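Local coordinates for CCMAN5 (Cellulosimicrobium cellulans, PDB 2XSG), which hydrolyses alpha-mannosidic linkages as a calcium-containing bacterial family GH92 glycosidase, and probably helps to expose mannose-6-phosphate on yeast-made glycans, at residues Phe357-Val362 / Phe678-Ala682; Arg170-Gln176 / Ala228-Thr234; Ala30-Asn34 / Thr282-Trp286; Tyr450-Pro455 / Leu512-Ala517. Residues are numbered along the deposited sequence.

Interaction 1: Phe357-Val362 / Phe678-Ala682; sequences FRKFSV and FPVTA
The segment 357-362 is helical, part of helix 353-366, with a kink where the N atoms of R358 and K359 lack bonds to the preceding turn. Facing it, 678-682 leaves the short strand 677-678 as irregular chain, and P679 (phi/psi -90/87) is the centre of an inverse gamma turn. The closest CA atoms are those of R358 and A682, 5.7 Å apart. The principle at work is that a long basic side chain can satisfy main-chain carbonyls that an irregular loop leaves pointing into a buried interior. R358, with chi1 m, chi2 and chi3 both t and chi4 near 75°, reaches along the loop so that R358 NE donates to P679 O at 3.1 Å and R358 NH2 to V680 O at 2.9 Å; a weak bond from R358 NE to V680 O spans 3.3 Å. Both oxygens lie near the plane of the guanidinium. R358 CD meets F678 CZ at 4.0 Å. Beneath this polar end the surfaces are apolar: S361 CB lies 3.5 Å from P679 CB, V362 CG2 3.9 Å from P679 CD, and A682 CB 3.9 Å from F357 CD1, at the edge of that ring. S361 OG bonds D415 of helix 409-418. Every touching residue is buried, and the loop between strands 677-678 and 686-689 is thereby held to helix 353-366 in the catalytic domain, which in GH92 enzymes is an (alpha/alpha)6 barrel.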
loop_
_atom_site.group_PDB
_atom_site.type_symbol
_atom_site.label_atom_id
_atom_site.label_comp_id
_atom_site.label_asym_id
_atom_site.label_seq_id
_atom_site.Cartn_x
_atom_site.Cartn_y
_atom_site.Cartn_z
ATOM N N PHE A 357 -5.796 1.113 6.261
ATOM C CA PHE A 357 -6.952 2.012 6.358
ATOM C C PHE A 357 -6.615 3.492 6.576
ATOM O O PHE A 357 -7.299 4.357 6.042
ATOM C CB PHE A 357 -8.019 1.502 7.364
ATOM C CG PHE A 357 -7.612 1.579 8.828
ATOM C CD1 PHE A 357 -8.016 2.667 9.627
ATOM C CD2 PHE A 357 -6.895 0.553 9.420
ATOM C CE1 PHE A 357 -7.673 2.739 10.987
ATOM C CE2 PHE A 357 -6.533 0.611 10.788
ATOM C CZ PHE A 357 -6.921 1.706 11.570
ATOM N N ARG A 358 -5.553 3.781 7.325
ATOM C CA ARG A 358 -5.187 5.190 7.569
ATOM C C ARG A 358 -4.664 5.925 6.323
ATOM O O ARG A 358 -4.616 7.158 6.305
ATOM C CB ARG A 358 -4.147 5.315 8.676
ATOM C CG ARG A 358 -4.710 5.201 10.070
ATOM C CD ARG A 358 -3.732 5.790 11.106
ATOM N NE ARG A 358 -4.384 5.972 12.395
ATOM C CZ ARG A 358 -4.666 4.969 13.216
ATOM N NH1 ARG A 358 -4.341 3.729 12.879
ATOM N NH2 ARG A 358 -5.273 5.203 14.369
ATOM N N LYS A 359 -4.249 5.179 5.301
ATOM C CA LYS A 359 -3.641 5.806 4.121
ATOM C C LYS A 359 -4.661 6.644 3.339
ATOM O O LYS A 359 -4.312 7.700 2.779
ATOM C CB LYS A 359 -2.940 4.763 3.219
ATOM C CG LYS A 359 -3.844 4.074 2.211
ATOM C CD LYS A 359 -3.086 3.080 1.339
ATOM C CE LYS A 359 -3.970 2.625 0.199
ATOM N NZ LYS A 359 -3.561 1.282 -0.363
ATOM N N PHE A 360 -5.914 6.179 3.315
ATOM C CA PHE A 360 -6.958 6.844 2.562
ATOM C C PHE A 360 -7.205 8.244 3.106
ATOM O O PHE A 360 -7.433 9.175 2.327
ATOM C CB PHE A 360 -8.257 6.021 2.562
ATOM C CG PHE A 360 -8.121 4.687 1.863
ATOM C CD1 PHE A 360 -8.191 4.602 0.481
ATOM C CD2 PHE A 360 -7.895 3.528 2.589
ATOM C CE1 PHE A 360 -8.041 3.383 -0.178
ATOM C CE2 PHE A 360 -7.765 2.287 1.936
ATOM C CZ PHE A 360 -7.846 2.225 0.553
ATOM N N SER A 361 -7.137 8.403 4.431
ATOM C CA SER A 361 -7.359 9.712 5.040
ATOM C C SER A 361 -6.359 10.750 4.517
ATOM O O SER A 361 -6.697 11.941 4.417
ATOM C CB SER A 361 -7.271 9.647 6.557
ATOM O OG SER A 361 -8.122 8.662 7.141
ATOM N N VAL A 362 -5.142 10.300 4.210
ATOM C CA VAL A 362 -4.078 11.151 3.647
ATOM C C VAL A 362 -4.290 11.413 2.152
ATOM O O VAL A 362 -4.180 12.554 1.696
ATOM C CB VAL A 362 -2.667 10.534 3.865
ATOM C CG1 VAL A 362 -1.555 11.483 3.363
ATOM C CG2 VAL A 362 -2.429 10.160 5.348
ATOM N N PHE A 678 -1.293 14.351 10.264
ATOM C CA PHE A 678 -1.482 12.909 10.403
ATOM C C PHE A 678 -2.899 12.547 10.854
ATOM O O PHE A 678 -3.462 13.216 11.727
ATOM C CB PHE A 678 -0.484 12.365 11.415
ATOM C CG PHE A 678 -0.515 10.876 11.540
ATOM C CD1 PHE A 678 0.275 10.087 10.711
ATOM C CD2 PHE A 678 -1.329 10.260 12.473
ATOM C CE1 PHE A 678 0.243 8.700 10.807
ATOM C CE2 PHE A 678 -1.366 8.877 12.569
ATOM C CZ PHE A 678 -0.570 8.096 11.740
ATOM N N PRO A 679 -3.480 11.469 10.277
ATOM C CA PRO A 679 -4.827 11.114 10.701
ATOM C C PRO A 679 -4.822 10.138 11.884
ATOM O O PRO A 679 -4.887 8.916 11.697
ATOM C CB PRO A 679 -5.413 10.457 9.442
ATOM C CG PRO A 679 -4.215 9.767 8.830
ATOM C CD PRO A 679 -3.016 10.629 9.152
ATOM N N VAL A 680 -4.759 10.658 13.099
ATOM C CA VAL A 680 -4.947 9.781 14.264
ATOM C C VAL A 680 -6.318 9.087 14.173
ATOM O O VAL A 680 -6.410 7.867 14.192
ATOM C CB VAL A 680 -4.743 10.536 15.616
ATOM C CG1 VAL A 680 -5.210 9.691 16.807
ATOM C CG2 VAL A 680 -3.266 10.916 15.773
ATOM N N THR A 681 -7.364 9.870 13.994
ATOM C CA THR A 681 -8.700 9.314 13.843
ATOM C C THR A 681 -9.087 9.254 12.373
ATOM O O THR A 681 -9.580 10.237 11.821
ATOM C CB THR A 681 -9.730 10.136 14.647
ATOM O OG1 THR A 681 -9.228 10.326 15.973
ATOM C CG2 THR A 681 -11.057 9.413 14.722
ATOM N N ALA A 682 -8.820 8.109 11.737
ATOM C CA ALA A 682 -9.424 7.785 10.462
ATOM C C ALA A 682 -10.910 7.645 10.755
ATOM O O ALA A 682 -11.295 7.192 11.839
ATOM C CB ALA A 682 -8.863 6.486 9.925
#

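Interaction 2: Arg170-Gln176 / Ala228-Thr234; sequences RRSSSVQ and AQDGVDT
Strands 170-176 and 228-231 run antiparallel, at 174° with axes 4.7 Å apart, in an N-terminal beta-sheet. R170 (chi1 t, chi2 and chi3 p) lays its CG 3.4 Å from V232 O, while its guanidinium serves L163 and D78. R171 and S172 form a classic beta bulge opposite T192 of strand 185-195. S172 CA approaches G231 O at 3.2 Å. S173 pairs with G231 as a hydrogen-bonded pair, S173 N to G231 O and G231 N to S173 O both 2.9 Å. S173 OG (chi1 p) donates to V232 O at 2.8 Å and accepts from T234 OG1 at 2.7 Å. S174 and D230 make a non-hydrogen-bonded pair, CA atoms 4.2 Å apart. V175 bonds Q229, V175 N to Q229 O at 3.0 Å and Q229 N to V175 O at 2.9 Å; Q176 and A228 form a non-hydrogen-bonded pair, CA atoms 4.5 Å apart. The ladder is made by main-chain atoms alone, whereas the S173 hydroxyl relay ties down V232-T234, where the chain leaves strand 228-231.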
loop_
_atom_site.group_PDB
_atom_site.type_symbol
_atom_site.label_atom_id
_atom_site.label_comp_id
_atom_site.label_asym_id
_atom_site.label_seq_id
_atom_site.Cartn_x
_atom_site.Cartn_y
_atom_site.Cartn_z
ATOM N N ARG A 170 -1.142 -20.305 -9.068
ATOM C CA ARG A 170 -1.824 -20.339 -10.345
ATOM C C ARG A 170 -2.998 -21.311 -10.242
ATOM O O ARG A 170 -2.811 -22.479 -9.875
ATOM C CB ARG A 170 -0.846 -20.757 -11.460
ATOM C CG ARG A 170 -1.479 -21.294 -12.756
ATOM C CD ARG A 170 -2.397 -20.266 -13.474
ATOM N NE ARG A 170 -1.606 -19.171 -14.021
ATOM C CZ ARG A 170 -1.644 -17.914 -13.589
ATOM N NH1 ARG A 170 -2.489 -17.528 -12.632
ATOM N NH2 ARG A 170 -0.851 -17.020 -14.148
ATOM N N ARG A 171 -4.193 -20.822 -10.545
ATOM C CA ARG A 171 -5.406 -21.663 -10.487
ATOM C C ARG A 171 -5.819 -22.194 -11.852
ATOM O O ARG A 171 -6.081 -23.384 -11.991
ATOM C CB ARG A 171 -6.576 -20.941 -9.783
ATOM C CG ARG A 171 -6.293 -20.601 -8.304
ATOM C CD ARG A 171 -5.951 -21.866 -7.496
ATOM N NE ARG A 171 -5.398 -21.598 -6.162
ATOM C CZ ARG A 171 -6.137 -21.361 -5.076
ATOM N NH1 ARG A 171 -7.458 -21.331 -5.163
ATOM N NH2 ARG A 171 -5.559 -21.143 -3.898
ATOM N N SER A 172 -5.871 -21.312 -12.846
ATOM C CA SER A 172 -6.143 -21.712 -14.223
ATOM C C SER A 172 -5.599 -20.656 -15.190
ATOM O O SER A 172 -5.408 -19.489 -14.811
ATOM C CB SER A 172 -7.632 -21.948 -14.462
ATOM O OG SER A 172 -8.369 -20.752 -14.298
ATOM N N SER A 173 -5.340 -21.071 -16.425
ATOM C CA SER A 173 -4.903 -20.140 -17.458
ATOM C C SER A 173 -5.310 -20.648 -18.835
ATOM O O SER A 173 -5.628 -21.838 -18.994
ATOM C CB SER A 173 -3.378 -19.937 -17.402
ATOM O OG SER A 173 -2.705 -21.121 -17.814
ATOM N N SER A 174 -5.328 -19.745 -19.816
ATOM C CA SER A 174 -5.590 -20.124 -21.211
ATOM C C SER A 174 -4.845 -19.219 -22.159
ATOM O O SER A 174 -4.469 -18.091 -21.812
ATOM C CB SER A 174 -7.085 -20.072 -21.544
ATOM O OG SER A 174 -7.548 -18.724 -21.517
ATOM N N VAL A 175 -4.646 -19.723 -23.371
ATOM C CA VAL A 175 -4.001 -18.948 -24.419
ATOM C C VAL A 175 -4.596 -19.359 -25.771
ATOM O O VAL A 175 -4.765 -20.544 -26.047
ATOM C CB VAL A 175 -2.449 -19.064 -24.348
ATOM C CG1 VAL A 175 -1.987 -20.547 -24.468
ATOM C CG2 VAL A 175 -1.772 -18.153 -25.407
ATOM N N GLN A 176 -4.989 -18.366 -26.557
ATOM C CA GLN A 176 -5.414 -18.569 -27.927
ATOM C C GLN A 176 -4.463 -17.759 -28.802
ATOM O O GLN A 176 -4.209 -16.579 -28.522
ATOM C CB GLN A 176 -6.858 -18.086 -28.082
ATOM C CG GLN A 176 -7.461 -18.262 -29.476
ATOM C CD GLN A 176 -7.856 -19.692 -29.743
ATOM O OE1 GLN A 176 -8.629 -20.286 -28.990
ATOM N NE2 GLN A 176 -7.313 -20.262 -30.804
ATOM N N ALA A 228 -4.463 -23.244 -29.424
ATOM C CA ALA A 228 -5.303 -23.037 -28.222
ATOM C C ALA A 228 -4.885 -23.962 -27.076
ATOM O O ALA A 228 -4.589 -25.142 -27.296
ATOM C CB ALA A 228 -6.792 -23.250 -28.549
ATOM N N GLN A 229 -4.847 -23.414 -25.865
ATOM C CA GLN A 229 -4.637 -24.203 -24.660
ATOM C C GLN A 229 -5.536 -23.665 -23.567
ATOM O O GLN A 229 -5.851 -22.475 -23.540
ATOM C CB GLN A 229 -3.174 -24.145 -24.175
ATOM C CG GLN A 229 -2.105 -24.600 -25.177
ATOM C CD GLN A 229 -2.052 -26.115 -25.398
ATOM O OE1 GLN A 229 -2.587 -26.881 -24.623
ATOM N NE2 GLN A 229 -1.368 -26.538 -26.448
ATOM N N ASP A 230 -5.931 -24.546 -22.656
ATOM C CA ASP A 230 -6.791 -24.182 -21.550
ATOM C C ASP A 230 -6.566 -25.177 -20.412
ATOM O O ASP A 230 -6.862 -26.354 -20.549
ATOM C CB ASP A 230 -8.249 -24.219 -22.013
ATOM C CG ASP A 230 -9.199 -23.572 -21.030
ATOM O OD1 ASP A 230 -8.747 -23.025 -19.996
ATOM O OD2 ASP A 230 -10.424 -23.611 -21.314
ATOM N N GLY A 231 -6.046 -24.705 -19.288
ATOM C CA GLY A 231 -5.693 -25.613 -18.192
ATOM C C GLY A 231 -5.172 -24.835 -17.007
ATOM O O GLY A 231 -5.809 -23.889 -16.558
ATOM N N VAL A 232 -4.011 -25.244 -16.506
ATOM C CA VAL A 232 -3.372 -24.600 -15.359
ATOM C C VAL A 232 -2.009 -24.063 -15.783
ATOM O O VAL A 232 -1.793 -22.839 -15.796
ATOM C CB VAL A 232 -3.223 -25.583 -14.186
ATOM C CG1 VAL A 232 -2.667 -24.875 -12.964
ATOM C CG2 VAL A 232 -4.566 -26.199 -13.850
ATOM N N ASP A 233 -1.102 -24.977 -16.141
ATOM C CA ASP A 233 0.193 -24.609 -16.727
ATOM C C ASP A 233 0.032 -24.566 -18.246
ATOM O O ASP A 233 -0.008 -25.619 -18.913
ATOM C CB ASP A 233 1.258 -25.636 -16.324
ATOM C CG ASP A 233 2.677 -25.233 -16.723
ATOM O OD1 ASP A 233 2.859 -24.251 -17.469
ATOM O OD2 ASP A 233 3.631 -25.915 -16.270
ATOM N N THR A 234 -0.087 -23.357 -18.796
ATOM C CA THR A 234 -0.090 -23.175 -20.245
ATOM C C THR A 234 0.920 -22.090 -20.602
ATOM O O THR A 234 1.382 -21.334 -19.727
ATOM C CB THR A 234 -1.513 -22.809 -20.827
ATOM O OG1 THR A 234 -1.911 -21.507 -20.384
ATOM C CG2 THR A 234 -2.564 -23.816 -20.393
#

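Interaction 3: Ala30-Asn34 / Thr282-Trp286; sequences AQAPN and TRAEW
This is a buried loop-to-helix contact, probably where the N-terminal beta domain meets the helical part of the protein, in which an aromatic side chain both packs against a proline by a CH-pi contact and hydrogen-bonds the backbone just before it. The loop 30-34 lies ahead of strand 40-44; 282-286 belongs to helix 275-290. The loop is extended from A30 to P33 (P33 phi/psi -56/127) and then turns at N34, which has positive phi (50/34). The helix is regular, with W286 N bonded to T282 O at 2.9 Å. In register, the A32 and T282 CA atoms stand 6.0 Å apart and those of P33 and W286 6.4 Å. W286, with chi1 -90° and chi2 114°, swings its indole under the loop: W286 NE1 donates to Q31 O at 2.7 Å, almost linearly, and P33 CG sits 3.6 Å from the centroid of the six-membered ring, 11° off its normal, over the face. T282 CG2 touches A32 CB at 3.9 Å, while T282 OG1 turns to A140 O. A water joins the two segments, donating to P33 O at 2.7 Å and to E285 OE2 at 2.8 Å. The indole also meets the ring of Y316 in helix 306-318. A proline CH-pi contact with a backbone-bound indole here probably helps join the beta and helical parts, consistent with the two-domain plan of GH92 enzymes.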
loop_
_atom_site.group_PDB
_atom_site.type_symbol
_atom_site.label_atom_id
_atom_site.label_comp_id
_atom_site.label_asym_id
_atom_site.label_seq_id
_atom_site.Cartn_x
_atom_site.Cartn_y
_atom_site.Cartn_z
ATOM N N ALA A 30 7.698 -1.122 -13.994
ATOM C CA ALA A 30 7.157 -0.007 -14.768
ATOM C C ALA A 30 5.643 0.042 -14.552
ATOM O O ALA A 30 4.944 -0.959 -14.754
ATOM C CB ALA A 30 7.489 -0.156 -16.255
ATOM N N GLN A 31 5.146 1.184 -14.091
ATOM C CA GLN A 31 3.714 1.323 -13.847
ATOM C C GLN A 31 3.230 2.764 -13.922
ATOM O O GLN A 31 3.986 3.694 -13.622
ATOM C CB GLN A 31 3.311 0.666 -12.513
ATOM C CG GLN A 31 4.123 1.081 -11.283
ATOM C CD GLN A 31 3.934 0.108 -10.142
ATOM O OE1 GLN A 31 3.448 -0.994 -10.356
ATOM N NE2 GLN A 31 4.341 0.486 -8.937
ATOM N N ALA A 32 1.977 2.942 -14.339
ATOM C CA ALA A 32 1.360 4.269 -14.345
ATOM C C ALA A 32 0.773 4.533 -12.961
ATOM O O ALA A 32 0.643 3.595 -12.164
ATOM C CB ALA A 32 0.267 4.346 -15.412
ATOM N N PRO A 33 0.378 5.793 -12.673
ATOM C CA PRO A 33 -0.266 6.047 -11.377
ATOM C C PRO A 33 -1.510 5.153 -11.173
ATOM O O PRO A 33 -2.376 5.100 -12.044
ATOM C CB PRO A 33 -0.654 7.529 -11.462
ATOM C CG PRO A 33 0.357 8.114 -12.378
ATOM C CD PRO A 33 0.580 7.038 -13.433
ATOM N N ASN A 34 -1.558 4.432 -10.049
ATOM C CA ASN A 34 -2.650 3.485 -9.766
ATOM C C ASN A 34 -2.925 2.508 -10.912
ATOM O O ASN A 34 -4.056 2.113 -11.149
ATOM C CB ASN A 34 -3.936 4.250 -9.389
ATOM C CG ASN A 34 -3.812 4.964 -8.067
ATOM O OD1 ASN A 34 -4.057 4.378 -7.003
ATOM N ND2 ASN A 34 -3.424 6.227 -8.114
ATOM N N THR A 282 3.542 8.387 -20.052
ATOM C CA THR A 282 3.375 7.941 -18.674
ATOM C C THR A 282 4.267 8.750 -17.739
ATOM O O THR A 282 3.862 9.039 -16.610
ATOM C CB THR A 282 3.603 6.449 -18.517
ATOM O OG1 THR A 282 2.659 5.753 -19.340
ATOM C CG2 THR A 282 3.398 6.039 -17.078
ATOM N N ARG A 283 5.462 9.132 -18.203
ATOM C CA ARG A 283 6.338 9.999 -17.390
ATOM C C ARG A 283 5.653 11.328 -17.090
ATOM O O ARG A 283 5.706 11.798 -15.952
ATOM C CB ARG A 283 7.724 10.226 -18.016
ATOM C CG ARG A 283 8.675 11.039 -17.102
ATOM C CD ARG A 283 9.938 11.530 -17.831
ATOM N NE ARG A 283 10.935 12.054 -16.892
ATOM C CZ ARG A 283 11.848 11.315 -16.254
ATOM N NH1 ARG A 283 11.914 10.002 -16.440
ATOM N NH2 ARG A 283 12.703 11.891 -15.418
ATOM N N ALA A 284 4.993 11.911 -18.101
ATOM C CA ALA A 284 4.260 13.168 -17.932
ATOM C C ALA A 284 3.072 13.006 -16.995
ATOM O O ALA A 284 2.823 13.858 -16.143
ATOM C CB ALA A 284 3.802 13.741 -19.292
ATOM N N GLU A 285 2.328 11.924 -17.161
ATOM C CA GLU A 285 1.266 11.604 -16.216
ATOM C C GLU A 285 1.806 11.532 -14.764
ATOM O O GLU A 285 1.161 12.044 -13.834
ATOM C CB GLU A 285 0.537 10.318 -16.641
ATOM C CG GLU A 285 -0.631 9.941 -15.745
ATOM C CD GLU A 285 -1.318 8.644 -16.173
ATOM O OE1 GLU A 285 -0.991 8.121 -17.276
ATOM O OE2 GLU A 285 -2.183 8.157 -15.393
ATOM N N TRP A 286 2.989 10.937 -14.570
ATOM C CA TRP A 286 3.575 10.882 -13.220
ATOM C C TRP A 286 3.939 12.268 -12.716
ATOM O O TRP A 286 3.710 12.590 -11.549
ATOM C CB TRP A 286 4.786 9.949 -13.148
ATOM C CG TRP A 286 4.399 8.540 -12.795
ATOM C CD1 TRP A 286 4.498 7.434 -13.594
ATOM C CD2 TRP A 286 3.836 8.087 -11.550
ATOM N NE1 TRP A 286 4.050 6.315 -12.919
ATOM C CE2 TRP A 286 3.625 6.690 -11.670
ATOM C CE3 TRP A 286 3.466 8.729 -10.356
ATOM C CZ2 TRP A 286 3.074 5.925 -10.637
ATOM C CZ3 TRP A 286 2.916 7.961 -9.319
ATOM C CH2 TRP A 286 2.730 6.576 -9.468
HETATM O O HOH W 1 -3.057 5.588 -14.571
#

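Interaction 4: Tyr450-Pro455 / Leu512-Ala517; sequences YVAGNP and LTPRAA
One irregular loop donates to the carbonyls of another here, and most of the bonding runs through main-chain atoms. V451-N454 forms a type II beta turn, closed by N454 N to V451 O at 3.2 Å, with G453 at positive phi (63/11). The nearest CA pairs are G453-P514 at 4.9 Å and A452-A517 at 5.0 Å. G453 N, on the turn, donates to R515 O at 2.9 Å, and a CA-H...O contact from A452 CA reaches that same R515 O at 3.6 Å. Y450 (chi1 p) extends its ring so that Y450 OH donates to A516 O at 2.8 Å. A water completes the set, accepting from R515 N at 3.2 Å and donating to V451 O at 3.1 Å. The R515 guanidinium is served outside, by K494 O and G519 O and by a cation-pi contact with W521. P455 CB meets L512 CD1, and P455 CD meets P514 CB, each at 3.8 Å. N454 OD1 caps A457 N at the start of helix 455-474; P455 rests that start against the exit of strand 508-512, beside helices 478-495 and 539-542.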
loop_
_atom_site.group_PDB
_atom_site.type_symbol
_atom_site.label_atom_id
_atom_site.label_comp_id
_atom_site.label_asym_id
_atom_site.label_seq_id
_atom_site.Cartn_x
_atom_site.Cartn_y
_atom_site.Cartn_z
ATOM N N TYR A 450 -17.590 -7.550 25.853
ATOM C CA TYR A 450 -16.287 -7.833 25.219
ATOM C C TYR A 450 -16.099 -9.315 24.861
ATOM O O TYR A 450 -16.755 -10.198 25.423
ATOM C CB TYR A 450 -15.124 -7.372 26.112
ATOM C CG TYR A 450 -15.135 -8.036 27.472
ATOM C CD1 TYR A 450 -14.454 -9.235 27.695
ATOM C CD2 TYR A 450 -15.859 -7.479 28.530
ATOM C CE1 TYR A 450 -14.478 -9.854 28.942
ATOM C CE2 TYR A 450 -15.884 -8.090 29.783
ATOM C CZ TYR A 450 -15.204 -9.274 29.981
ATOM O OH TYR A 450 -15.243 -9.869 31.226
ATOM N N VAL A 451 -15.184 -9.583 23.937
ATOM C CA VAL A 451 -14.841 -10.960 23.573
ATOM C C VAL A 451 -13.850 -11.507 24.608
ATOM O O VAL A 451 -12.770 -10.943 24.795
ATOM C CB VAL A 451 -14.245 -11.030 22.145
ATOM C CG1 VAL A 451 -14.020 -12.488 21.718
ATOM C CG2 VAL A 451 -15.160 -10.301 21.146
ATOM N N ALA A 452 -14.239 -12.594 25.283
ATOM C CA ALA A 452 -13.437 -13.211 26.348
ATOM C C ALA A 452 -12.038 -13.609 25.884
ATOM O O ALA A 452 -11.892 -14.320 24.892
ATOM C CB ALA A 452 -14.171 -14.441 26.921
ATOM N N GLY A 453 -11.012 -13.163 26.607
ATOM C CA GLY A 453 -9.620 -13.507 26.265
ATOM C C GLY A 453 -9.097 -13.003 24.919
ATOM O O GLY A 453 -8.018 -13.410 24.471
ATOM N N ASN A 454 -9.842 -12.114 24.270
ATOM C CA ASN A 454 -9.455 -11.621 22.947
ATOM C C ASN A 454 -9.521 -10.080 22.872
ATOM O O ASN A 454 -10.408 -9.528 22.240
ATOM C CB ASN A 454 -10.306 -12.288 21.847
ATOM C CG ASN A 454 -9.669 -12.197 20.457
ATOM O OD1 ASN A 454 -8.883 -11.297 20.167
ATOM N ND2 ASN A 454 -10.012 -13.140 19.596
ATOM N N PRO A 455 -8.572 -9.388 23.532
ATOM C CA PRO A 455 -8.634 -7.926 23.552
ATOM C C PRO A 455 -8.508 -7.318 22.149
ATOM O O PRO A 455 -9.059 -6.255 21.892
ATOM C CB PRO A 455 -7.450 -7.528 24.456
ATOM C CG PRO A 455 -6.524 -8.700 24.411
ATOM C CD PRO A 455 -7.417 -9.899 24.291
ATOM N N LEU A 512 -5.026 -1.742 28.174
ATOM C CA LEU A 512 -5.678 -2.859 27.525
ATOM C C LEU A 512 -5.074 -4.162 28.037
ATOM O O LEU A 512 -3.854 -4.347 27.992
ATOM C CB LEU A 512 -5.507 -2.756 26.011
ATOM C CG LEU A 512 -6.138 -3.867 25.154
ATOM C CD1 LEU A 512 -7.689 -3.803 25.173
ATOM C CD2 LEU A 512 -5.635 -3.778 23.730
ATOM N N THR A 513 -5.946 -5.042 28.530
ATOM C CA THR A 513 -5.576 -6.321 29.149
ATOM C C THR A 513 -6.646 -7.386 28.812
ATOM O O THR A 513 -7.838 -7.079 28.835
ATOM C CB THR A 513 -5.472 -6.160 30.696
ATOM O OG1 THR A 513 -4.556 -5.116 31.001
ATOM C CG2 THR A 513 -4.981 -7.425 31.381
ATOM N N PRO A 514 -6.234 -8.635 28.488
ATOM C CA PRO A 514 -7.257 -9.644 28.237
ATOM C C PRO A 514 -8.086 -9.914 29.514
ATOM O O PRO A 514 -7.559 -9.881 30.636
ATOM C CB PRO A 514 -6.441 -10.880 27.847
ATOM C CG PRO A 514 -5.129 -10.677 28.558
ATOM C CD PRO A 514 -4.880 -9.207 28.412
ATOM N N ARG A 515 -9.366 -10.183 29.319
ATOM C CA ARG A 515 -10.296 -10.357 30.425
ATOM C C ARG A 515 -11.110 -11.611 30.200
ATOM O O ARG A 515 -11.643 -11.832 29.112
ATOM C CB ARG A 515 -11.213 -9.147 30.526
ATOM C CG ARG A 515 -11.645 -8.806 31.933
ATOM C CD ARG A 515 -12.725 -7.722 31.932
ATOM N NE ARG A 515 -13.145 -7.421 33.305
ATOM C CZ ARG A 515 -13.802 -6.328 33.682
ATOM N NH1 ARG A 515 -14.143 -5.394 32.797
ATOM N NH2 ARG A 515 -14.117 -6.174 34.959
ATOM N N ALA A 516 -11.186 -12.437 31.246
ATOM C CA ALA A 516 -11.893 -13.702 31.207
ATOM C C ALA A 516 -13.410 -13.482 31.114
ATOM O O ALA A 516 -13.910 -12.368 31.340
ATOM C CB ALA A 516 -11.535 -14.549 32.443
ATOM N N ALA A 517 -14.132 -14.548 30.783
ATOM C CA ALA A 517 -15.589 -14.497 30.725
ATOM C C ALA A 517 -16.218 -13.988 32.031
ATOM O O ALA A 517 -17.136 -13.176 31.990
ATOM C CB ALA A 517 -16.165 -15.854 30.318
HETATM O O HOH W 2 -10.427 -9.651 26.356
#

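The four contacts are well separated, and no two touch. Interaction 1 lies near the metal: the F357 side chain is about 11 Å from the bound calcium, whose residues N588, E589 and D662 fall between its two segments in sequence, and about 11 Å from a bound buffer molecule. Interaction 4 also lies within that span, its centre 27 Å from that of interaction 1. Interaction 3 probably bridges the N-terminal and catalytic parts, 24 Å centre to centre from interaction 1, and its segments enclose interaction 2 in sequence. The centres of interactions 2 and 4 are 48 Å apart, so the set samples the N-terminal sheet, the probable interdomain seam, the core of the helical domain and its periphery.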